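Local coordinates for protein post-proline cleaving enzyme (Rickettsia typhi, PDB 4HVT) that probably acts as a serine-type endopeptidase or oligopeptidase of the prolyl oligopeptidase family, cutting peptides after proline, at residues Y464-K469 with A508-L513; I414-V419 with Y447-K452; K452-F457 with F543-E548; E64-D69 with S497-E502. All blocks are in the same frame, centred on the assembly; numbering follows the deposited sequence.

Contact 1 (Y464-K469 with A508-L513)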
loop_
_atom_site.group_PDB
_atom_site.type_symbol
_atom_site.label_atom_id
_atom_site.label_comp_id
_atom_site.label_asym_id
_atom_site.label_seq_id
_atom_site.Cartn_x
_atom_site.Cartn_y
_atom_site.Cartn_z
ATOM N N TYR A 464 -6.068 -18.707 7.038
ATOM C CA TYR A 464 -4.669 -18.420 7.094
ATOM C C TYR A 464 -3.884 -19.309 6.118
ATOM O O TYR A 464 -4.329 -20.400 5.747
ATOM C CB TYR A 464 -4.093 -18.532 8.514
ATOM C CG TYR A 464 -4.075 -19.891 9.186
ATOM C CD1 TYR A 464 -5.194 -20.366 9.894
ATOM C CD2 TYR A 464 -2.947 -20.659 9.183
ATOM C CE1 TYR A 464 -5.185 -21.589 10.576
ATOM C CE2 TYR A 464 -2.923 -21.868 9.860
ATOM C CZ TYR A 464 -4.031 -22.331 10.570
ATOM O OH TYR A 464 -3.935 -23.597 11.186
ATOM N N PHE A 465 -2.745 -18.782 5.709
ATOM C CA PHE A 465 -1.807 -19.390 4.783
ATOM C C PHE A 465 -0.531 -19.811 5.499
ATOM O O PHE A 465 0.141 -19.004 6.189
ATOM C CB PHE A 465 -1.539 -18.467 3.620
ATOM C CG PHE A 465 -2.744 -18.271 2.768
ATOM C CD1 PHE A 465 -3.019 -19.123 1.720
ATOM C CD2 PHE A 465 -3.641 -17.266 3.055
ATOM C CE1 PHE A 465 -4.176 -18.954 0.938
ATOM C CE2 PHE A 465 -4.792 -17.102 2.345
ATOM C CZ PHE A 465 -5.059 -17.912 1.228
ATOM N N LEU A 466 -0.230 -21.097 5.363
ATOM C CA LEU A 466 0.868 -21.706 6.043
ATOM C C LEU A 466 1.884 -22.192 4.984
ATOM O O LEU A 466 1.499 -22.930 4.060
ATOM C CB LEU A 466 0.334 -22.903 6.811
ATOM C CG LEU A 466 1.365 -23.815 7.437
ATOM C CD1 LEU A 466 2.196 -23.175 8.544
ATOM C CD2 LEU A 466 0.654 -25.068 7.970
ATOM N N VAL A 467 3.150 -21.776 5.099
ATOM C CA VAL A 467 4.218 -22.174 4.170
ATOM C C VAL A 467 5.382 -22.752 4.986
ATOM O O VAL A 467 5.822 -22.163 5.992
ATOM C CB VAL A 467 4.750 -20.988 3.349
ATOM C CG1 VAL A 467 5.972 -21.371 2.501
ATOM C CG2 VAL A 467 3.657 -20.491 2.435
ATOM N N TYR A 468 5.871 -23.918 4.575
ATOM C CA TYR A 468 6.965 -24.563 5.287
ATOM C C TYR A 468 7.806 -25.387 4.325
ATOM O O TYR A 468 7.431 -25.652 3.155
ATOM C CB TYR A 468 6.485 -25.434 6.481
ATOM C CG TYR A 468 5.527 -26.548 6.148
ATOM C CD1 TYR A 468 4.138 -26.357 6.176
ATOM C CD2 TYR A 468 6.005 -27.813 5.847
ATOM C CE1 TYR A 468 3.271 -27.420 5.895
ATOM C CE2 TYR A 468 5.145 -28.849 5.567
ATOM C CZ TYR A 468 3.781 -28.648 5.614
ATOM O OH TYR A 468 2.967 -29.720 5.271
ATOM N N LYS A 469 8.973 -25.755 4.814
ATOM C CA LYS A 469 9.876 -26.596 4.001
ATOM C C LYS A 469 9.540 -28.083 4.186
ATOM O O LYS A 469 9.332 -28.538 5.295
ATOM C CB LYS A 469 11.315 -26.284 4.401
ATOM C CG LYS A 469 12.358 -26.749 3.395
ATOM C CD LYS A 469 13.761 -26.427 3.903
ATOM C CE LYS A 469 14.861 -26.848 2.932
ATOM N NZ LYS A 469 16.135 -26.094 3.167
ATOM N N ALA A 508 14.273 -23.411 7.125
ATOM C CA ALA A 508 13.329 -24.303 7.823
ATOM C C ALA A 508 12.436 -23.559 8.840
ATOM O O ALA A 508 11.778 -24.185 9.666
ATOM C CB ALA A 508 14.033 -25.512 8.450
ATOM N N GLY A 509 12.383 -22.228 8.696
ATOM C CA GLY A 509 11.354 -21.437 9.375
ATOM C C GLY A 509 10.012 -21.640 8.721
ATOM O O GLY A 509 9.910 -21.963 7.521
ATOM N N VAL A 510 8.946 -21.367 9.473
ATOM C CA VAL A 510 7.596 -21.511 8.965
ATOM C C VAL A 510 7.086 -20.104 8.818
ATOM O O VAL A 510 7.351 -19.274 9.684
ATOM C CB VAL A 510 6.751 -22.286 10.012
ATOM C CG1 VAL A 510 5.307 -22.338 9.600
ATOM C CG2 VAL A 510 7.267 -23.722 10.150
ATOM N N SER A 511 6.313 -19.872 7.741
ATOM C CA SER A 511 5.682 -18.574 7.492
ATOM C C SER A 511 4.158 -18.688 7.586
ATOM O O SER A 511 3.568 -19.614 7.037
ATOM C CB SER A 511 6.051 -18.061 6.096
ATOM O OG SER A 511 7.395 -17.596 6.056
ATOM N N VAL A 512 3.508 -17.706 8.242
ATOM C CA VAL A 512 2.075 -17.740 8.336
ATOM C C VAL A 512 1.494 -16.367 8.115
ATOM O O VAL A 512 2.024 -15.395 8.623
ATOM C CB VAL A 512 1.571 -18.271 9.694
ATOM C CG1 VAL A 512 0.067 -18.456 9.721
ATOM C CG2 VAL A 512 2.234 -19.598 10.002
ATOM N N LEU A 513 0.424 -16.334 7.324
ATOM C CA LEU A 513 -0.329 -15.100 7.075
ATOM C C LEU A 513 -1.770 -15.340 7.458
ATOM O O LEU A 513 -2.410 -16.224 6.892
ATOM C CB LEU A 513 -0.296 -14.757 5.566
ATOM C CG LEU A 513 -1.042 -13.504 5.092
ATOM C CD1 LEU A 513 -0.309 -12.300 5.575
ATOM C CD2 LEU A 513 -1.074 -13.546 3.565
HETATM O O HOH W 1 9.778 -24.647 7.337
#
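Leu466 lays its CD1 methyl against both Val510 and Val512, crossing the two valines obliquely. CD1 lies 3.4 Å from Val510 CG1, tighter than a usual carbon contact, and 3.9 Å from Val512 CG2. CG of Leu466 stands anti to the backbone N (chi1 171°), and chi2 then brings CD1 to the opposing strand. The Tyr464 ring extends this apolar row, its CD2 lying 3.8 Å from Val512 CG1 at a slant. Phe465, Val467, Ser511 and Leu513 point to the other face of the sheet, where the CB atoms of Val467 and Ser511 stand 4.2 Å apart. The side chains rise from two antiparallel strands of the alpha/beta-hydrolase sheet. Phe465 with Leu513 and Val467 with Ser511 are hydrogen-bonded pairs with N-H...O angles of 161° to 174°; Phe465 N to Leu513 O, at 2.8 Å, is one of the four bonds. Leu466 and Val512 form the non-hydrogen-bonded pair between them. Past the ladder, a water accepts from Lys469 N and donates to Gly509 O (2.7 Å), just after Ala508 closes the preceding helix in a Schellman motif. Direct backbone bonds thus fix the register, apolar side chains pack along the face of Leu466 and Val512, and water takes over where the chains part.

Contact 2 (I414-V419 with Y447-K452). With EDO (1,2-ethanediol), chain G.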
loop_
_atom_site.group_PDB
_atom_site.type_symbol
_atom_site.label_atom_id
_atom_site.label_comp_id
_atom_site.label_asym_id
_atom_site.label_seq_id
_atom_site.Cartn_x
_atom_site.Cartn_y
_atom_site.Cartn_z
ATOM N N ILE A 414 1.165 -13.733 -12.673
ATOM C CA ILE A 414 0.485 -14.760 -11.883
ATOM C C ILE A 414 1.581 -15.406 -11.022
ATOM O O ILE A 414 2.721 -15.646 -11.498
ATOM C CB ILE A 414 -0.264 -15.834 -12.699
ATOM C CG1 ILE A 414 -1.130 -15.237 -13.814
ATOM C CG2 ILE A 414 -1.161 -16.681 -11.828
ATOM C CD1 ILE A 414 -1.700 -16.198 -14.814
ATOM N N GLU A 415 1.232 -15.678 -9.779
ATOM C CA GLU A 415 2.158 -16.226 -8.789
ATOM C C GLU A 415 1.362 -16.929 -7.698
ATOM O O GLU A 415 0.109 -16.877 -7.664
ATOM C CB GLU A 415 2.958 -15.105 -8.118
ATOM C CG GLU A 415 2.130 -14.204 -7.187
ATOM C CD GLU A 415 2.847 -12.915 -6.944
ATOM O OE1 GLU A 415 3.505 -12.743 -5.895
ATOM O OE2 GLU A 415 2.799 -12.024 -7.842
ATOM N N ASN A 416 2.104 -17.585 -6.786
ATOM C CA ASN A 416 1.521 -17.966 -5.515
ATOM C C ASN A 416 2.611 -17.886 -4.468
ATOM O O ASN A 416 3.707 -17.463 -4.725
ATOM C CB ASN A 416 0.754 -19.327 -5.582
ATOM C CG ASN A 416 1.655 -20.554 -5.590
ATOM O OD1 ASN A 416 2.777 -20.488 -5.104
ATOM N ND2 ASN A 416 1.153 -21.701 -6.122
ATOM N N SER A 417 2.285 -18.165 -3.228
ATOM C CA SER A 417 3.234 -17.866 -2.166
ATOM C C SER A 417 4.571 -18.599 -2.325
ATOM O O SER A 417 5.574 -18.127 -1.797
ATOM C CB SER A 417 2.603 -18.185 -0.819
ATOM O OG SER A 417 3.428 -17.789 0.278
ATOM N N ILE A 418 4.582 -19.737 -3.030
ATOM C CA ILE A 418 5.806 -20.547 -3.146
ATOM C C ILE A 418 6.286 -20.730 -4.607
ATOM O O ILE A 418 7.318 -21.349 -4.837
ATOM C CB ILE A 418 5.709 -21.935 -2.453
ATOM C CG1 ILE A 418 4.584 -22.791 -3.034
ATOM C CG2 ILE A 418 5.579 -21.787 -0.936
ATOM C CD1 ILE A 418 4.548 -24.241 -2.559
ATOM N N VAL A 419 5.579 -20.159 -5.561
ATOM C CA VAL A 419 5.949 -20.242 -6.972
ATOM C C VAL A 419 6.240 -18.821 -7.479
ATOM O O VAL A 419 5.362 -17.983 -7.418
ATOM C CB VAL A 419 4.839 -20.918 -7.828
ATOM C CG1 VAL A 419 5.313 -20.969 -9.269
ATOM C CG2 VAL A 419 4.514 -22.324 -7.297
ATOM N N TYR A 447 8.834 -27.107 -0.991
ATOM C CA TYR A 447 7.934 -26.403 -0.038
ATOM C C TYR A 447 6.453 -26.801 -0.126
ATOM O O TYR A 447 5.983 -27.371 -1.116
ATOM C CB TYR A 447 8.106 -24.904 -0.242
ATOM C CG TYR A 447 9.530 -24.512 -0.112
ATOM C CD1 TYR A 447 10.084 -24.220 1.141
ATOM C CD2 TYR A 447 10.373 -24.512 -1.221
ATOM C CE1 TYR A 447 11.440 -23.925 1.280
ATOM C CE2 TYR A 447 11.730 -24.212 -1.098
ATOM C CZ TYR A 447 12.259 -23.905 0.141
ATOM O OH TYR A 447 13.609 -23.632 0.227
ATOM N N VAL A 448 5.719 -26.489 0.931
ATOM C CA VAL A 448 4.292 -26.725 0.986
ATOM C C VAL A 448 3.620 -25.400 1.291
ATOM O O VAL A 448 4.085 -24.655 2.154
ATOM C CB VAL A 448 3.920 -27.725 2.098
ATOM C CG1 VAL A 448 2.403 -27.930 2.118
ATOM C CG2 VAL A 448 4.621 -29.048 1.877
ATOM N N LEU A 449 2.525 -25.163 0.593
ATOM C CA LEU A 449 1.626 -24.044 0.801
ATOM C C LEU A 449 0.270 -24.645 1.152
ATOM O O LEU A 449 -0.362 -25.342 0.303
ATOM C CB LEU A 449 1.533 -23.195 -0.471
ATOM C CG LEU A 449 0.402 -22.151 -0.483
ATOM C CD1 LEU A 449 0.535 -21.202 0.718
ATOM C CD2 LEU A 449 0.363 -21.384 -1.783
ATOM N N GLU A 450 -0.200 -24.389 2.387
ATOM C CA GLU A 450 -1.517 -24.848 2.787
ATOM C C GLU A 450 -2.425 -23.670 3.118
ATOM O O GLU A 450 -2.038 -22.770 3.873
ATOM C CB GLU A 450 -1.445 -25.736 4.012
ATOM C CG GLU A 450 -1.034 -27.158 3.815
ATOM C CD GLU A 450 -1.163 -27.892 5.135
ATOM O OE1 GLU A 450 -0.121 -28.246 5.713
ATOM O OE2 GLU A 450 -2.316 -28.014 5.631
ATOM N N GLN A 451 -3.653 -23.735 2.634
ATOM C CA GLN A 451 -4.688 -22.774 3.058
ATOM C C GLN A 451 -5.557 -23.432 4.085
ATOM O O GLN A 451 -6.115 -24.503 3.848
ATOM C CB GLN A 451 -5.506 -22.294 1.860
ATOM C CG GLN A 451 -6.583 -21.336 2.267
ATOM C CD GLN A 451 -7.294 -20.712 1.095
ATOM O OE1 GLN A 451 -6.913 -20.914 -0.085
ATOM N NE2 GLN A 451 -8.359 -19.971 1.407
ATOM N N LYS A 452 -5.556 -22.881 5.281
ATOM C CA LYS A 452 -6.211 -23.437 6.405
ATOM C C LYS A 452 -7.191 -22.424 7.020
ATOM O O LYS A 452 -7.303 -21.294 6.545
ATOM C CB LYS A 452 -5.115 -23.860 7.412
ATOM C CG LYS A 452 -4.218 -25.003 6.928
ATOM C CD LYS A 452 -3.060 -25.268 7.868
ATOM C CE LYS A 452 -3.490 -26.043 9.104
ATOM N NZ LYS A 452 -3.372 -27.507 8.888
HETATM C C1 EDO G . 4.922 -8.238 -9.195
HETATM O O1 EDO G . 4.271 -7.200 -8.471
HETATM C C2 EDO G . 4.697 -9.596 -8.556
HETATM O O2 EDO G . 3.493 -9.585 -7.806
#
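This is an apolar contact without a hydrogen bond across it, made where a loop following propeller strand 410-415 meets strand 447-455, at the edge of the hydrolase sheet. Ile418 and Leu449 carry most of it. The CD1 methyl of Ile418 lies 3.8 Å from Leu449 CB and 3.7 Å from Tyr447 O, resting on the backbone as well as on the side chain. Its other branch, CG2, meets Tyr447 CB at 4.1 Å. In Ile418, CG1 stands between the backbone N and the carbonyl carbon (chi1 60°), and the extended chi2 of 171° carries CD1 out to the strand. Leu449 answers with both methyls, CD1 and CD2, each 4.0 Å from Ser417 CB, while CD2 also approaches Asn416 CG at 4.1 Å. The loop is shaped from within: Asn416 OD1 accepts from Ile418 N at 2.9 Å, with an N-H...O angle of 150°, and more weakly from Val419 N. Asn416 ND2 is bound in turn by Gln395 O, so both ends of the amide are engaged. Val467 of the neighbouring strand also touches Ser417 and Ile418. The arrangement is an Asx turn in a propeller loop, seated at the interface of the propeller and hydrolase domains characteristic of prolyl oligopeptidases.

Contact 3 (K452-F457 with F543-E548); sequences KEATSF and FAVSEE
Ala454 and Ala544 meet where strand 452-455 lies against helix 543-548, and their small side chains let the backbones come close: the two axes approach to 7.4 Å. Ala454 CB is 4.3 Å from Ala544 CB and 3.8 Å from Ala544 O, so the strand methyl rests on the helix backbone. From one side Val545 adds its CG2 branch, 3.8 Å from Ala454 CB. Ala544 CB in turn reaches the chain beyond Ala454, at 3.5 Å from Thr455 O and 3.8 Å from Ser456 CA. The axes cross at 111°, placing helix 536-551, one of those flanking the central sheet in the alpha/beta-hydrolase fold, across the end of the edge strand. Val545 also packs on Leu482 of strand 480-483, deeper in that sheet. Toward Glu548 the fit is looser and wetter. Glu548 CB approaches Ala454 CB only to 4.4 Å, and its carboxylate reaches the strand through water, which donates to Glu548 OE2 at 2.9 Å and to Glu453 O. Thr455 lies exposed at the other margin, where its OG1 is hydrogen-bonded to Lys461 NZ, while the buried Ser456 OG pairs with Asp541 OD1.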
loop_
_atom_site.group_PDB
_atom_site.type_symbol
_atom_site.label_atom_id
_atom_site.label_comp_id
_atom_site.label_asym_id
_atom_site.label_seq_id
_atom_site.Cartn_x
_atom_site.Cartn_y
_atom_site.Cartn_z
ATOM N N LYS A 452 -5.556 -22.881 5.281
ATOM C CA LYS A 452 -6.211 -23.437 6.405
ATOM C C LYS A 452 -7.191 -22.424 7.020
ATOM O O LYS A 452 -7.303 -21.294 6.545
ATOM C CB LYS A 452 -5.115 -23.860 7.412
ATOM C CG LYS A 452 -4.218 -25.003 6.928
ATOM C CD LYS A 452 -3.060 -25.268 7.868
ATOM C CE LYS A 452 -3.490 -26.043 9.104
ATOM N NZ LYS A 452 -3.372 -27.507 8.888
ATOM N N GLU A 453 -7.962 -22.870 8.002
ATOM C CA GLU A 453 -8.853 -21.989 8.786
ATOM C C GLU A 453 -8.790 -22.226 10.267
ATOM O O GLU A 453 -8.705 -23.326 10.732
ATOM C CB GLU A 453 -10.296 -22.143 8.362
ATOM C CG GLU A 453 -10.520 -21.825 6.880
ATOM C CD GLU A 453 -11.987 -21.880 6.493
ATOM O OE1 GLU A 453 -12.723 -22.698 7.117
ATOM O OE2 GLU A 453 -12.390 -21.091 5.580
ATOM N N ALA A 454 -8.830 -21.149 11.024
ATOM C CA ALA A 454 -8.958 -21.241 12.471
ATOM C C ALA A 454 -10.412 -20.910 12.830
ATOM O O ALA A 454 -11.111 -20.308 12.046
ATOM C CB ALA A 454 -8.003 -20.259 13.109
ATOM N N THR A 455 -10.833 -21.298 14.032
ATOM C CA THR A 455 -12.120 -20.910 14.599
ATOM C C THR A 455 -11.952 -19.832 15.641
ATOM O O THR A 455 -11.308 -19.997 16.690
ATOM C CB THR A 455 -12.902 -22.145 15.076
ATOM O OG1 THR A 455 -12.997 -23.044 13.954
ATOM C CG2 THR A 455 -14.273 -21.770 15.463
ATOM N N SER A 456 -12.578 -18.701 15.387
ATOM C CA SER A 456 -12.428 -17.581 16.296
ATOM C C SER A 456 -13.410 -17.690 17.447
ATOM O O SER A 456 -14.246 -18.629 17.508
ATOM C CB SER A 456 -12.555 -16.256 15.576
ATOM O OG SER A 456 -12.034 -15.163 16.357
ATOM N N PHE A 457 -13.268 -16.759 18.370
ATOM C CA PHE A 457 -14.048 -16.725 19.609
ATOM C C PHE A 457 -15.557 -16.781 19.432
ATOM O O PHE A 457 -16.242 -17.263 20.358
ATOM C CB PHE A 457 -13.709 -15.479 20.440
ATOM C CG PHE A 457 -14.343 -14.215 19.926
ATOM C CD1 PHE A 457 -13.974 -13.692 18.685
ATOM C CD2 PHE A 457 -15.312 -13.519 20.675
ATOM C CE1 PHE A 457 -14.520 -12.519 18.191
ATOM C CE2 PHE A 457 -15.875 -12.336 20.153
ATOM C CZ PHE A 457 -15.475 -11.841 18.939
ATOM N N PHE A 543 -5.348 -14.182 17.717
ATOM C CA PHE A 543 -5.091 -15.182 18.778
ATOM C C PHE A 543 -5.571 -16.594 18.358
ATOM O O PHE A 543 -4.909 -17.614 18.639
ATOM C CB PHE A 543 -5.751 -14.790 20.112
ATOM C CG PHE A 543 -5.333 -13.451 20.637
ATOM C CD1 PHE A 543 -4.005 -13.036 20.590
ATOM C CD2 PHE A 543 -6.281 -12.583 21.164
ATOM C CE1 PHE A 543 -3.628 -11.828 21.084
ATOM C CE2 PHE A 543 -5.902 -11.363 21.674
ATOM C CZ PHE A 543 -4.590 -10.955 21.607
ATOM N N ALA A 544 -6.747 -16.658 17.730
ATOM C CA ALA A 544 -7.295 -17.932 17.232
ATOM C C ALA A 544 -6.306 -18.644 16.295
ATOM O O ALA A 544 -6.102 -19.812 16.414
ATOM C CB ALA A 544 -8.627 -17.713 16.546
ATOM N N VAL A 545 -5.722 -17.910 15.366
ATOM C CA VAL A 545 -4.684 -18.470 14.523
ATOM C C VAL A 545 -3.412 -18.854 15.326
ATOM O O VAL A 545 -2.867 -19.968 15.146
ATOM C CB VAL A 545 -4.389 -17.507 13.343
ATOM C CG1 VAL A 545 -3.257 -18.051 12.530
ATOM C CG2 VAL A 545 -5.620 -17.349 12.458
ATOM N N SER A 546 -2.955 -17.977 16.211
ATOM C CA SER A 546 -1.751 -18.231 17.016
ATOM C C SER A 546 -1.931 -19.557 17.802
ATOM O O SER A 546 -1.076 -20.442 17.780
ATOM C CB SER A 546 -1.472 -17.043 17.959
ATOM O OG SER A 546 -1.179 -15.841 17.247
ATOM N N GLU A 547 -3.068 -19.693 18.462
ATOM C CA GLU A 547 -3.357 -20.871 19.296
ATOM C C GLU A 547 -3.462 -22.117 18.475
ATOM O O GLU A 547 -3.060 -23.205 18.945
ATOM C CB GLU A 547 -4.669 -20.659 20.049
ATOM C CG GLU A 547 -4.519 -19.625 21.142
ATOM C CD GLU A 547 -5.804 -19.295 21.846
ATOM O OE1 GLU A 547 -6.877 -19.253 21.209
ATOM O OE2 GLU A 547 -5.718 -19.003 23.061
ATOM N N GLU A 548 -3.993 -21.991 17.267
ATOM C CA GLU A 548 -4.131 -23.135 16.409
ATOM C C GLU A 548 -2.763 -23.629 15.932
ATOM O O GLU A 548 -2.551 -24.844 15.813
ATOM C CB GLU A 548 -5.095 -22.843 15.256
ATOM C CG GLU A 548 -5.341 -24.020 14.352
ATOM C CD GLU A 548 -6.249 -25.076 14.967
ATOM O OE1 GLU A 548 -6.536 -25.069 16.206
ATOM O OE2 GLU A 548 -6.687 -25.943 14.205
HETATM O O HOH W 2 -6.312 -24.828 11.584
#

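Contact 4 (E64-D69 with S497-E502); sequences ETIFYD and SRIKNE
Asp69 OD2 is gripped by both terminal nitrogens of Arg498 and by a second arginine, Arg71. The stronger bond from Arg498 is that of NH2, 2.8 Å from OD2 with an N-H...O angle of 152°; NH1 adds a weak one. NH2 meets OD2 on its anti side, somewhat out of the carboxylate plane. The carboxylate and guanidinium planes are turned 65° apart, and the one oxygen accepts from both nitrogens. The third nitrogen, Arg498 NE, points to its own helix, where Glu502 OE2 accepts at 3.0 Å in an almost straight bond (171°). Both acceptors lie near the guanidinium plane, and the arginine chain, extended from CG to NE, reaches from its helix to the turn that holds Asp69. Over one face of that plane sits Ile66 CG2, 4.0 Å from NE and set toward the rim. Tyr440 makes a cation-pi contact with the same arginine. Ile66 is the hydrophobic centre: besides covering the guanidinium, it packs through Ile66 CD1, 3.8 Å from Glu502 CB. Ser497 OG caps the helix of Arg498 by accepting from Lys500 N at 3.2 Å. Two acidic groups therefore share the charge of Arg498 and probably hold its rotation, in a salt-bridge network joining the turn just after helix 56-67 to helix 498-505 of the hydrolase domain.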
loop_
_atom_site.group_PDB
_atom_site.type_symbol
_atom_site.label_atom_id
_atom_site.label_comp_id
_atom_site.label_asym_id
_atom_site.label_seq_id
_atom_site.Cartn_x
_atom_site.Cartn_y
_atom_site.Cartn_z
ATOM N N GLU A 64 21.541 -9.306 1.119
ATOM C CA GLU A 64 22.265 -8.574 0.093
ATOM C C GLU A 64 22.248 -9.333 -1.255
ATOM O O GLU A 64 22.063 -8.724 -2.309
ATOM C CB GLU A 64 23.669 -8.240 0.561
ATOM C CG GLU A 64 23.644 -7.223 1.692
ATOM C CD GLU A 64 24.986 -6.645 2.045
ATOM O OE1 GLU A 64 26.017 -7.288 1.765
ATOM O OE2 GLU A 64 24.995 -5.545 2.626
ATOM N N THR A 65 22.369 -10.647 -1.208
ATOM C CA THR A 65 22.317 -11.442 -2.449
ATOM C C THR A 65 20.992 -11.216 -3.161
ATOM O O THR A 65 20.945 -11.220 -4.388
ATOM C CB THR A 65 22.490 -12.947 -2.181
ATOM O OG1 THR A 65 23.771 -13.128 -1.597
ATOM C CG2 THR A 65 22.417 -13.780 -3.465
ATOM N N ILE A 66 19.921 -11.073 -2.396
ATOM C CA ILE A 66 18.595 -10.930 -2.996
ATOM C C ILE A 66 18.370 -9.490 -3.467
ATOM O O ILE A 66 17.909 -9.245 -4.590
ATOM C CB ILE A 66 17.475 -11.335 -2.031
ATOM C CG1 ILE A 66 17.493 -12.856 -1.811
ATOM C CG2 ILE A 66 16.126 -10.905 -2.573
ATOM C CD1 ILE A 66 16.823 -13.311 -0.527
ATOM N N PHE A 67 18.670 -8.535 -2.605
ATOM C CA PHE A 67 18.351 -7.154 -2.898
ATOM C C PHE A 67 19.181 -6.607 -4.046
ATOM O O PHE A 67 18.689 -5.775 -4.835
ATOM C CB PHE A 67 18.541 -6.246 -1.667
ATOM C CG PHE A 67 17.341 -6.113 -0.793
ATOM C CD1 PHE A 67 16.844 -7.185 -0.079
ATOM C CD2 PHE A 67 16.766 -4.880 -0.593
ATOM C CE1 PHE A 67 15.761 -7.037 0.780
ATOM C CE2 PHE A 67 15.674 -4.738 0.249
ATOM C CZ PHE A 67 15.181 -5.821 0.938
ATOM N N TYR A 68 20.428 -7.085 -4.172
ATOM C CA TYR A 68 21.340 -6.565 -5.202
ATOM C C TYR A 68 21.500 -7.551 -6.345
ATOM O O TYR A 68 22.454 -7.470 -7.111
ATOM C CB TYR A 68 22.710 -6.214 -4.596
ATOM C CG TYR A 68 22.604 -5.307 -3.376
ATOM C CD1 TYR A 68 21.634 -4.299 -3.304
ATOM C CD2 TYR A 68 23.482 -5.454 -2.293
ATOM C CE1 TYR A 68 21.527 -3.487 -2.189
ATOM C CE2 TYR A 68 23.394 -4.624 -1.171
ATOM C CZ TYR A 68 22.395 -3.658 -1.109
ATOM O OH TYR A 68 22.299 -2.803 -0.008
ATOM N N ASP A 69 20.587 -8.507 -6.440
ATOM C CA ASP A 69 20.664 -9.529 -7.488
ATOM C C ASP A 69 20.368 -8.922 -8.867
ATOM O O ASP A 69 19.310 -8.352 -9.107
ATOM C CB ASP A 69 19.685 -10.657 -7.131
ATOM C CG ASP A 69 19.794 -11.870 -8.019
ATOM O OD1 ASP A 69 20.710 -11.928 -8.843
ATOM O OD2 ASP A 69 18.932 -12.769 -7.847
ATOM N N SER A 497 6.944 -13.936 -1.636
ATOM C CA SER A 497 8.020 -13.133 -1.061
ATOM C C SER A 497 9.342 -13.845 -1.152
ATOM O O SER A 497 9.586 -14.817 -0.428
ATOM C CB SER A 497 7.731 -12.819 0.406
ATOM O OG SER A 497 8.851 -12.123 0.981
ATOM N N ARG A 498 10.214 -13.324 -1.998
ATOM C CA ARG A 498 11.520 -13.886 -2.152
ATOM C C ARG A 498 12.303 -13.825 -0.837
ATOM O O ARG A 498 12.969 -14.786 -0.458
ATOM C CB ARG A 498 12.247 -13.151 -3.260
ATOM C CG ARG A 498 13.417 -13.907 -3.733
ATOM C CD ARG A 498 13.978 -13.319 -5.001
ATOM N NE ARG A 498 15.303 -13.863 -5.091
ATOM C CZ ARG A 498 16.289 -13.350 -5.799
ATOM N NH1 ARG A 498 16.085 -12.287 -6.551
ATOM N NH2 ARG A 498 17.465 -13.956 -5.777
ATOM N N ILE A 499 12.221 -12.699 -0.130
ATOM C CA ILE A 499 12.996 -12.576 1.086
ATOM C C ILE A 499 12.529 -13.596 2.138
ATOM O O ILE A 499 13.332 -14.272 2.762
ATOM C CB ILE A 499 12.921 -11.156 1.701
ATOM C CG1 ILE A 499 13.525 -10.098 0.768
ATOM C CG2 ILE A 499 13.658 -11.157 3.028
ATOM C CD1 ILE A 499 15.045 -10.107 0.743
ATOM N N LYS A 500 11.233 -13.664 2.389
ATOM C CA LYS A 500 10.737 -14.581 3.409
ATOM C C LYS A 500 11.006 -16.024 3.001
ATOM O O LYS A 500 11.452 -16.833 3.791
ATOM C CB LYS A 500 9.231 -14.364 3.666
ATOM N N ASN A 501 10.745 -16.360 1.729
ATOM C CA ASN A 501 10.955 -17.727 1.298
ATOM C C ASN A 501 12.407 -18.162 1.370
ATOM O O ASN A 501 12.717 -19.282 1.777
ATOM C CB ASN A 501 10.450 -17.926 -0.145
ATOM C CG ASN A 501 8.929 -17.981 -0.226
ATOM O OD1 ASN A 501 8.249 -18.230 0.776
ATOM N ND2 ASN A 501 8.386 -17.684 -1.386
ATOM N N GLU A 502 13.306 -17.281 0.945
ATOM C CA GLU A 502 14.727 -17.655 0.887
ATOM C C GLU A 502 15.461 -17.466 2.197
ATOM O O GLU A 502 16.291 -18.271 2.540
ATOM C CB GLU A 502 15.442 -16.875 -0.193
ATOM C CG GLU A 502 14.885 -17.123 -1.582
ATOM C CD GLU A 502 15.975 -17.185 -2.590
ATOM O OE1 GLU A 502 16.687 -18.233 -2.559
ATOM O OE2 GLU A 502 16.100 -16.230 -3.400
#

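How the contacts relate
Contacts 1, 2 and 3 follow one edge of the eight-stranded hydrolase sheet. Strand 447-455 serves both contact 2 and contact 3, which share Lys452 and have centres about 20 Å apart; its neighbour 461-469 belongs to contact 1, centred about 9 Å from contact 2. Along the chain, contact 2 closes before contact 1 opens, and contact 1 is nested within the loop of contact 3. Contact 4 spans the longest sequence interval and encloses contact 2; Ser417 O and Asn501 ND2 join these two. Its helix 498-505 leads into strand 510-514 of contact 1. Contact 2 thus ties a propeller loop, and contact 4 the turn after helix 56-67, to the hydrolase domain, while contacts 1 and 3 build that domain itself.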